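Local coordinates for Two-component response regulator yesN (Fusobacterium nucleatum, PDB 3LSG), which probably binds specific DNA sequences as a transcription factor of a two-component system, this chain being its C-terminal AraC-type helix-turn-helix domain, at residues Y15-Q19 with E76-E81; F20-L25 with F48-L52. One frame throughout, in Å; residues are numbered along the deposited sequence.

Interaction 1. Residues Y15-Q19 with E76-E81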
ATOM      1  N   TYR A  15      13.758  -1.800  -0.919  1.00 26.04           N
ATOM      2  CA  TYR A  15      12.468  -2.497  -0.799  1.00 25.15           C
ATOM      3  C   TYR A  15      12.214  -3.061   0.595  1.00 24.71           C
ATOM      4  O   TYR A  15      11.069  -3.279   0.971  1.00 31.39           O
ATOM      5  CB  TYR A  15      12.300  -3.580  -1.875  1.00 23.86           C
ATOM      6  CG  TYR A  15      13.124  -4.828  -1.641  1.00 28.71           C
ATOM      7  CD1 TYR A  15      12.588  -5.915  -0.956  1.00 29.18           C
ATOM      8  CD2 TYR A  15      14.424  -4.933  -2.131  1.00 33.71           C
ATOM      9  CE1 TYR A  15      13.326  -7.066  -0.746  1.00 36.02           C
ATOM     10  CE2 TYR A  15      15.177  -6.087  -1.922  1.00 40.37           C
ATOM     11  CZ  TYR A  15      14.619  -7.146  -1.226  1.00 40.26           C
ATOM     12  OH  TYR A  15      15.347  -8.291  -1.011  1.00 36.54           O
ATOM     13  N   THR A  16      13.270  -3.274   1.373  1.00 17.82           N
ATOM     14  CA  THR A  16      13.103  -3.784   2.739  1.00 28.32           C
ATOM     15  C   THR A  16      12.662  -2.685   3.706  1.00 31.26           C
ATOM     16  O   THR A  16      12.381  -2.960   4.874  1.00 31.06           O
ATOM     17  CB  THR A  16      14.403  -4.421   3.296  1.00 37.75           C
ATOM     18  OG1 THR A  16      15.438  -3.434   3.336  1.00 42.12           O
ATOM     19  CG2 THR A  16      14.855  -5.581   2.435  1.00 39.11           C
ATOM     20  N   ASP A  17      12.622  -1.443   3.223  1.00 29.20           N
ATOM     21  CA  ASP A  17      12.180  -0.294   4.026  1.00 27.60           C
ATOM     22  C   ASP A  17      10.670  -0.102   3.895  1.00 29.41           C
ATOM     23  O   ASP A  17      10.161   0.179   2.812  1.00 29.77           O
ATOM     24  CB  ASP A  17      12.908   0.978   3.575  1.00 31.45           C
ATOM     25  CG  ASP A  17      12.540   2.212   4.408  1.00 34.73           C
ATOM     26  OD1 ASP A  17      11.709   2.130   5.340  1.00 33.59           O
ATOM     27  OD2 ASP A  17      13.093   3.287   4.116  1.00 36.91           O
ATOM     28  N   SER A  18       9.955  -0.258   5.002  1.00 27.54           N
ATOM     29  CA  SER A  18       8.508  -0.167   4.976  1.00 30.44           C
ATOM     30  C   SER A  18       8.045   1.240   4.618  1.00 32.78           C
ATOM     31  O   SER A  18       6.893   1.421   4.250  1.00 31.59           O
ATOM     32  CB  SER A  18       7.902  -0.597   6.313  1.00 32.80           C
ATOM     33  OG  SER A  18       8.135   0.374   7.312  1.00 36.20           O
ATOM     34  N   GLN A  19       8.934   2.232   4.727  1.00 26.02           N
ATOM     35  CA  GLN A  19       8.564   3.613   4.393  1.00 33.78           C
ATOM     36  C   GLN A  19       8.871   3.983   2.924  1.00 33.42           C
ATOM     37  O   GLN A  19       8.627   5.107   2.499  1.00 29.76           O
ATOM     38  CB  GLN A  19       9.201   4.618   5.376  1.00 33.97           C
ATOM     39  CG  GLN A  19       8.936   4.313   6.877  1.00 38.04           C
ATOM     40  CD  GLN A  19       7.446   4.117   7.216  1.00 50.31           C
ATOM     41  OE1 GLN A  19       6.613   4.990   6.963  1.00 49.28           O
ATOM     42  NE2 GLN A  19       7.116   2.961   7.798  1.00 51.28           N
ATOM     43  N   GLU A  76       8.626  -8.126   8.453  1.00 28.64           N
ATOM     44  CA  GLU A  76       9.502  -7.009   8.784  1.00 30.04           C
ATOM     45  C   GLU A  76      10.677  -6.916   7.812  1.00 27.32           C
ATOM     46  O   GLU A  76      11.074  -5.838   7.396  1.00 28.16           O
ATOM     47  CB  GLU A  76      10.037  -7.171  10.208  1.00 33.84           C
ATOM     48  CG  GLU A  76      11.020  -6.101  10.618  1.00 48.23           C
ATOM     49  CD  GLU A  76      11.445  -6.261  12.059  1.00 69.96           C
ATOM     50  OE1 GLU A  76      11.705  -7.415  12.467  1.00 74.24           O
ATOM     51  OE2 GLU A  76      11.510  -5.240  12.781  1.00 80.22           O
ATOM     52  N   GLN A  77      11.221  -8.061   7.441  1.00 22.39           N
ATOM     53  CA  GLN A  77      12.413  -8.083   6.603  1.00 26.61           C
ATOM     54  C   GLN A  77      12.137  -7.792   5.131  1.00 22.07           C
ATOM     55  O   GLN A  77      13.065  -7.570   4.358  1.00 30.17           O
ATOM     56  CB  GLN A  77      13.145  -9.412   6.780  1.00 24.71           C
ATOM     57  CG  GLN A  77      13.724  -9.523   8.174  1.00 29.11           C
ATOM     58  CD  GLN A  77      14.549 -10.765   8.381  1.00 28.92           C
ATOM     59  OE1 GLN A  77      15.124 -11.307   7.440  1.00 30.66           O
ATOM     60  NE2 GLN A  77      14.612 -11.228   9.622  1.00 31.72           N
ATOM     61  N   VAL A  78      10.870  -7.798   4.734  1.00 20.76           N
ATOM     62  CA  VAL A  78      10.542  -7.469   3.341  1.00 23.96           C
ATOM     63  C   VAL A  78       9.729  -6.185   3.238  1.00 26.42           C
ATOM     64  O   VAL A  78       9.061  -5.933   2.237  1.00 27.87           O
ATOM     65  CB  VAL A  78       9.859  -8.641   2.588  1.00 22.08           C
ATOM     66  CG1 VAL A  78      10.731  -9.886   2.703  1.00 25.01           C
ATOM     67  CG2 VAL A  78       8.464  -8.911   3.151  1.00 18.03           C
ATOM     68  N   GLY A  79       9.792  -5.366   4.282  1.00 25.62           N
ATOM     69  CA  GLY A  79       9.206  -4.041   4.211  1.00 23.65           C
ATOM     70  C   GLY A  79       7.749  -3.906   4.630  1.00 23.91           C
ATOM     71  O   GLY A  79       7.123  -2.911   4.287  1.00 24.38           O
ATOM     72  N   PHE A  80       7.214  -4.877   5.372  1.00 19.64           N
ATOM     73  CA  PHE A  80       5.827  -4.801   5.855  1.00 19.45           C
ATOM     74  C   PHE A  80       5.793  -4.592   7.361  1.00 25.54           C
ATOM     75  O   PHE A  80       6.330  -5.411   8.099  1.00 24.58           O
ATOM     76  CB  PHE A  80       5.069  -6.101   5.556  1.00 14.76           C
ATOM     77  CG  PHE A  80       4.611  -6.226   4.143  1.00 21.42           C
ATOM     78  CD1 PHE A  80       3.313  -5.884   3.789  1.00 27.63           C
ATOM     79  CD2 PHE A  80       5.471  -6.695   3.158  1.00 19.52           C
ATOM     80  CE1 PHE A  80       2.882  -6.014   2.468  1.00 32.19           C
ATOM     81  CE2 PHE A  80       5.052  -6.828   1.855  1.00 21.28           C
ATOM     82  CZ  PHE A  80       3.757  -6.474   1.502  1.00 29.39           C
ATOM     83  N   GLU A  81       5.139  -3.531   7.831  1.00 20.65           N
ATOM     84  CA  GLU A  81       5.030  -3.349   9.272  1.00 27.22           C
ATOM     85  C   GLU A  81       3.886  -4.170   9.860  1.00 24.97           C
ATOM     86  O   GLU A  81       3.865  -4.444  11.057  1.00 26.35           O
ATOM     87  CB  GLU A  81       4.957  -1.859   9.684  1.00 28.24           C
ATOM     88  CG  GLU A  81       4.382  -0.892   8.660  1.00 38.92           C
ATOM     89  CD  GLU A  81       4.563   0.579   9.080  1.00 49.80           C
ATOM     90  OE1 GLU A  81       4.070   1.493   8.365  1.00 44.66           O
ATOM     91  OE2 GLU A  81       5.192   0.820  10.139  1.00 55.81           O
TER
HETATM   92  O   HOH W   1      13.408  -4.303   7.113  1.00 39.05           O
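The loop after helix 2-14 lies across the turn that ends helix 71-77, and the backbones come closest at Ser18 and Gly79, whose CA atoms are 4.0 Å apart. A CB on Gly79 would clash with Tyr15 O; without one, Gly79 CA sits 3.4 Å from Thr16 O and Gly79 O 3.1 Å from Ser18 CA, both CA-H...O contacts. A water donates to Thr16 O and Glu76 O, 2.8 Å from each. Tyr15 (p) sets off sideways but its ring end comes nearer, packing on Leu52 and Lys59 of helix 48-66. Val78 and Phe80, both m, point away, onto helices 48-66 and 83-94. In the AraC-type domain, two helix-turn-helix units are linked by a long helix, here 48-66, and this contact joins the first unit to the second directly. Thr16, with chi1 in p, sets its CG2 3.3 Å from Gln77 O. Ser18 is also p, and its CB points toward the turn. Ser18 OG accepts a hydrogen bond from Gln19 NE2 at 2.8 Å; the m, m side chain of Gln19 curls back to make it, and Gln19 NE2 gives a second, weak one to Glu81 OE1 at 3.4 Å. Glu81 reaches over with an off-rotamer chi1 of 27° and an otherwise extended chain, and its OE1 also accepts from Ser23 N of the second subunit. The CA-to-CB bond of Asp17 points away from residues 76-81, and the t side chain closes an Asx turn, Asp17 OD1 accepting from Gln19 N at 2.8 Å.

Interaction 2. Residues F20-L25 with F48-L52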
ATOM      1  N   PHE A  20       9.389   3.028   2.156  1.00 29.40           N
ATOM      2  CA  PHE A  20       9.739   3.251   0.755  1.00 30.15           C
ATOM      3  C   PHE A  20       8.501   3.213  -0.136  1.00 30.67           C
ATOM      4  O   PHE A  20       7.825   2.202  -0.202  1.00 31.73           O
ATOM      5  CB  PHE A  20      10.754   2.199   0.299  1.00 23.97           C
ATOM      6  CG  PHE A  20      11.191   2.342  -1.141  1.00 19.89           C
ATOM      7  CD1 PHE A  20      11.986   3.406  -1.538  1.00 25.91           C
ATOM      8  CD2 PHE A  20      10.821   1.401  -2.089  1.00 22.47           C
ATOM      9  CE1 PHE A  20      12.393   3.536  -2.849  1.00 22.58           C
ATOM     10  CE2 PHE A  20      11.226   1.520  -3.405  1.00 20.74           C
ATOM     11  CZ  PHE A  20      12.023   2.577  -3.784  1.00 20.87           C
ATOM     12  N   THR A  21       8.212   4.335  -0.800  1.00 25.82           N
ATOM     13  CA  THR A  21       7.025   4.495  -1.622  1.00 24.66           C
ATOM     14  C   THR A  21       7.389   5.114  -2.969  1.00 25.50           C
ATOM     15  O   THR A  21       8.547   5.461  -3.225  1.00 23.30           O
ATOM     16  CB  THR A  21       6.016   5.440  -0.946  1.00 29.63           C
ATOM     17  OG1 THR A  21       6.589   6.750  -0.838  1.00 32.35           O
ATOM     18  CG2 THR A  21       5.672   4.947   0.450  1.00 33.33           C
ATOM     19  N   LEU A  22       6.383   5.256  -3.823  1.00 18.68           N
ATOM     20  CA  LEU A  22       6.544   5.918  -5.117  1.00 20.71           C
ATOM     21  C   LEU A  22       7.120   7.316  -4.926  1.00 22.15           C
ATOM     22  O   LEU A  22       8.018   7.725  -5.657  1.00 19.33           O
ATOM     23  CB  LEU A  22       5.197   5.987  -5.865  1.00 19.10           C
ATOM     24  CG  LEU A  22       5.222   6.750  -7.198  1.00 26.23           C
ATOM     25  CD1 LEU A  22       6.179   6.097  -8.149  1.00 20.33           C
ATOM     26  CD2 LEU A  22       3.846   6.846  -7.838  1.00 35.53           C
ATOM     27  N   SER A  23       6.619   8.025  -3.917  1.00 23.39           N
ATOM     28  CA  SER A  23       7.056   9.393  -3.617  1.00 25.82           C
ATOM     29  C   SER A  23       8.525   9.503  -3.172  1.00 23.61           C
ATOM     30  O   SER A  23       9.224  10.464  -3.509  1.00 23.52           O
ATOM     31  CB  SER A  23       6.127  10.012  -2.562  1.00 31.97           C
ATOM     32  OG  SER A  23       4.834  10.225  -3.112  1.00 38.13           O
ATOM     33  N   VAL A  24       8.990   8.523  -2.411  1.00 22.13           N
ATOM     34  CA  VAL A  24      10.385   8.489  -1.989  1.00 23.07           C
ATOM     35  C   VAL A  24      11.267   8.267  -3.219  1.00 20.88           C
ATOM     36  O   VAL A  24      12.287   8.938  -3.395  1.00 21.59           O
ATOM     37  CB  VAL A  24      10.619   7.373  -0.945  1.00 25.07           C
ATOM     38  CG1 VAL A  24      12.108   7.234  -0.611  1.00 24.79           C
ATOM     39  CG2 VAL A  24       9.806   7.639   0.315  1.00 25.63           C
ATOM     40  N   LEU A  25      10.872   7.329  -4.079  1.00 19.44           N
ATOM     41  CA  LEU A  25      11.610   7.103  -5.322  1.00 23.46           C
ATOM     42  C   LEU A  25      11.637   8.357  -6.204  1.00 25.74           C
ATOM     43  O   LEU A  25      12.682   8.769  -6.708  1.00 22.81           O
ATOM     44  CB  LEU A  25      11.013   5.933  -6.108  1.00 15.01           C
ATOM     45  CG  LEU A  25      11.716   5.573  -7.420  1.00 20.42           C
ATOM     46  CD1 LEU A  25      13.229   5.339  -7.205  1.00 25.08           C
ATOM     47  CD2 LEU A  25      11.095   4.337  -8.039  1.00 23.51           C
ATOM     48  N   PHE A  48       4.838   0.792 -10.792  1.00 19.14           N
ATOM     49  CA  PHE A  48       5.852   0.774  -9.736  1.00 21.03           C
ATOM     50  C   PHE A  48       5.430  -0.073  -8.533  1.00 20.50           C
ATOM     51  O   PHE A  48       6.213  -0.872  -8.030  1.00 20.89           O
ATOM     52  CB  PHE A  48       6.182   2.186  -9.258  1.00 20.80           C
ATOM     53  CG  PHE A  48       6.821   2.217  -7.895  1.00 18.84           C
ATOM     54  CD1 PHE A  48       8.175   1.988  -7.743  1.00 22.25           C
ATOM     55  CD2 PHE A  48       6.061   2.447  -6.769  1.00 18.21           C
ATOM     56  CE1 PHE A  48       8.767   1.998  -6.478  1.00 27.75           C
ATOM     57  CE2 PHE A  48       6.644   2.450  -5.498  1.00 20.37           C
ATOM     58  CZ  PHE A  48       7.991   2.232  -5.357  1.00 24.55           C
ATOM     59  N   GLN A  49       4.189   0.100  -8.077  1.00 19.56           N
ATOM     60  CA  GLN A  49       3.711  -0.620  -6.899  1.00 21.20           C
ATOM     61  C   GLN A  49       3.754  -2.147  -7.071  1.00 21.10           C
ATOM     62  O   GLN A  49       4.029  -2.870  -6.121  1.00 20.90           O
ATOM     63  CB  GLN A  49       2.289  -0.175  -6.531  1.00 19.46           C
ATOM     64  CG  GLN A  49       2.178   1.264  -6.023  1.00 17.35           C
ATOM     65  CD  GLN A  49       2.021   2.305  -7.144  1.00 19.92           C
ATOM     66  OE1 GLN A  49       2.227   2.021  -8.332  1.00 20.93           O
ATOM     67  NE2 GLN A  49       1.644   3.511  -6.763  1.00 17.90           N
ATOM     68  N   ASP A  50       3.440  -2.629  -8.273  1.00 20.76           N
ATOM     69  CA  ASP A  50       3.439  -4.065  -8.559  1.00 21.37           C
ATOM     70  C   ASP A  50       4.876  -4.587  -8.603  1.00 23.57           C
ATOM     71  O   ASP A  50       5.161  -5.695  -8.172  1.00 20.38           O
ATOM     72  CB  ASP A  50       2.769  -4.362  -9.910  1.00 24.22           C
ATOM     73  CG  ASP A  50       1.264  -4.115  -9.895  1.00 34.08           C
ATOM     74  OD1 ASP A  50       0.727  -3.760  -8.828  1.00 33.52           O
ATOM     75  OD2 ASP A  50       0.620  -4.283 -10.958  1.00 35.86           O
ATOM     76  N   TYR A  51       5.776  -3.785  -9.167  1.00 20.76           N
ATOM     77  CA  TYR A  51       7.180  -4.160  -9.213  1.00 18.37           C
ATOM     78  C   TYR A  51       7.735  -4.233  -7.793  1.00 19.28           C
ATOM     79  O   TYR A  51       8.489  -5.145  -7.446  1.00 22.38           O
ATOM     80  CB  TYR A  51       7.969  -3.158 -10.058  1.00 21.32           C
ATOM     81  CG  TYR A  51       9.435  -3.512 -10.241  1.00 22.67           C
ATOM     82  CD1 TYR A  51       9.872  -4.172 -11.379  1.00 22.91           C
ATOM     83  CD2 TYR A  51      10.372  -3.166  -9.283  1.00 24.60           C
ATOM     84  CE1 TYR A  51      11.219  -4.482 -11.557  1.00 36.91           C
ATOM     85  CE2 TYR A  51      11.707  -3.474  -9.437  1.00 25.96           C
ATOM     86  CZ  TYR A  51      12.129  -4.128 -10.580  1.00 33.03           C
ATOM     87  OH  TYR A  51      13.458  -4.432 -10.733  1.00 36.48           O
ATOM     88  N   LEU A  52       7.366  -3.264  -6.966  1.00 19.86           N
ATOM     89  CA  LEU A  52       7.857  -3.243  -5.598  1.00 21.31           C
ATOM     90  C   LEU A  52       7.306  -4.457  -4.834  1.00 18.30           C
ATOM     91  O   LEU A  52       8.040  -5.143  -4.136  1.00 21.67           O
ATOM     92  CB  LEU A  52       7.458  -1.942  -4.899  1.00 16.19           C
ATOM     93  CG  LEU A  52       7.774  -1.888  -3.398  1.00 15.17           C
ATOM     94  CD1 LEU A  52       9.249  -2.161  -3.084  1.00 16.30           C
ATOM     95  CD2 LEU A  52       7.324  -0.547  -2.794  1.00 19.49           C
TER
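This is a buried, apolar contact between the start of helix 22-28, with the residues leading into it, and the first turn of the long helix 48-66. Phe48 is its centre: with chi1 in t, its ring reaches from the long helix to the opposing segment. Phe48 CE2 comes within 3.3 Å of Leu22 N, at the beginning of the shorter helix, while Phe48 CD2 lies 3.8 Å from Leu22 CB and Phe48 CE1 3.7 Å from Leu25 CD2. Phe20 meets the same ring obliquely, Phe20 CE2 to Phe48 CZ at 3.8 Å, with the planes at 66°. One turn along the long helix, Leu52 CD1 lies 4.0 Å from Phe20 CD2, at the edge of that ring. Thr21 is the N-cap of helix 22-28; Thr21 OG1 accepts a weak capping hydrogen bond from Val24 N at 3.4 Å. Gln49 NE2 approaches Leu22 CD2 at 4.1 Å, but its polar partner is Asp82 of the second subunit. Leu22 and Leu25 also pack on Leu36 of helix 33-44, and Leu25 on Ile10 of helix 2-14. Helices 22-28 and 33-44 form the first helix-turn-helix of the AraC-type fold, and Phe48 and Leu52 pack the start of the linker helix against it.

In the fold
From the N terminus, helix 2-14 runs into the loop 15-19, which belongs to interaction 1, and residues 20-25 of interaction 2 follow at once. The chain then passes through helix 33-44 and reaches the start of helix 48-66, where interaction 2 closes its loop. Only after the length of that helix and most of helix 71-77 does interaction 1 close, so interaction 2 is nested inside it. Interaction 2 holds the N-terminal unit to the linker helix; interaction 1 ties that unit to the C-terminal one. Their centres lie about 12 Å apart, and they touch at two places, Tyr15 CB to Leu52 CD1 at 3.6 Å and Gln19 O to Val24 CG2 at 3.5 Å. Both also meet the second subunit.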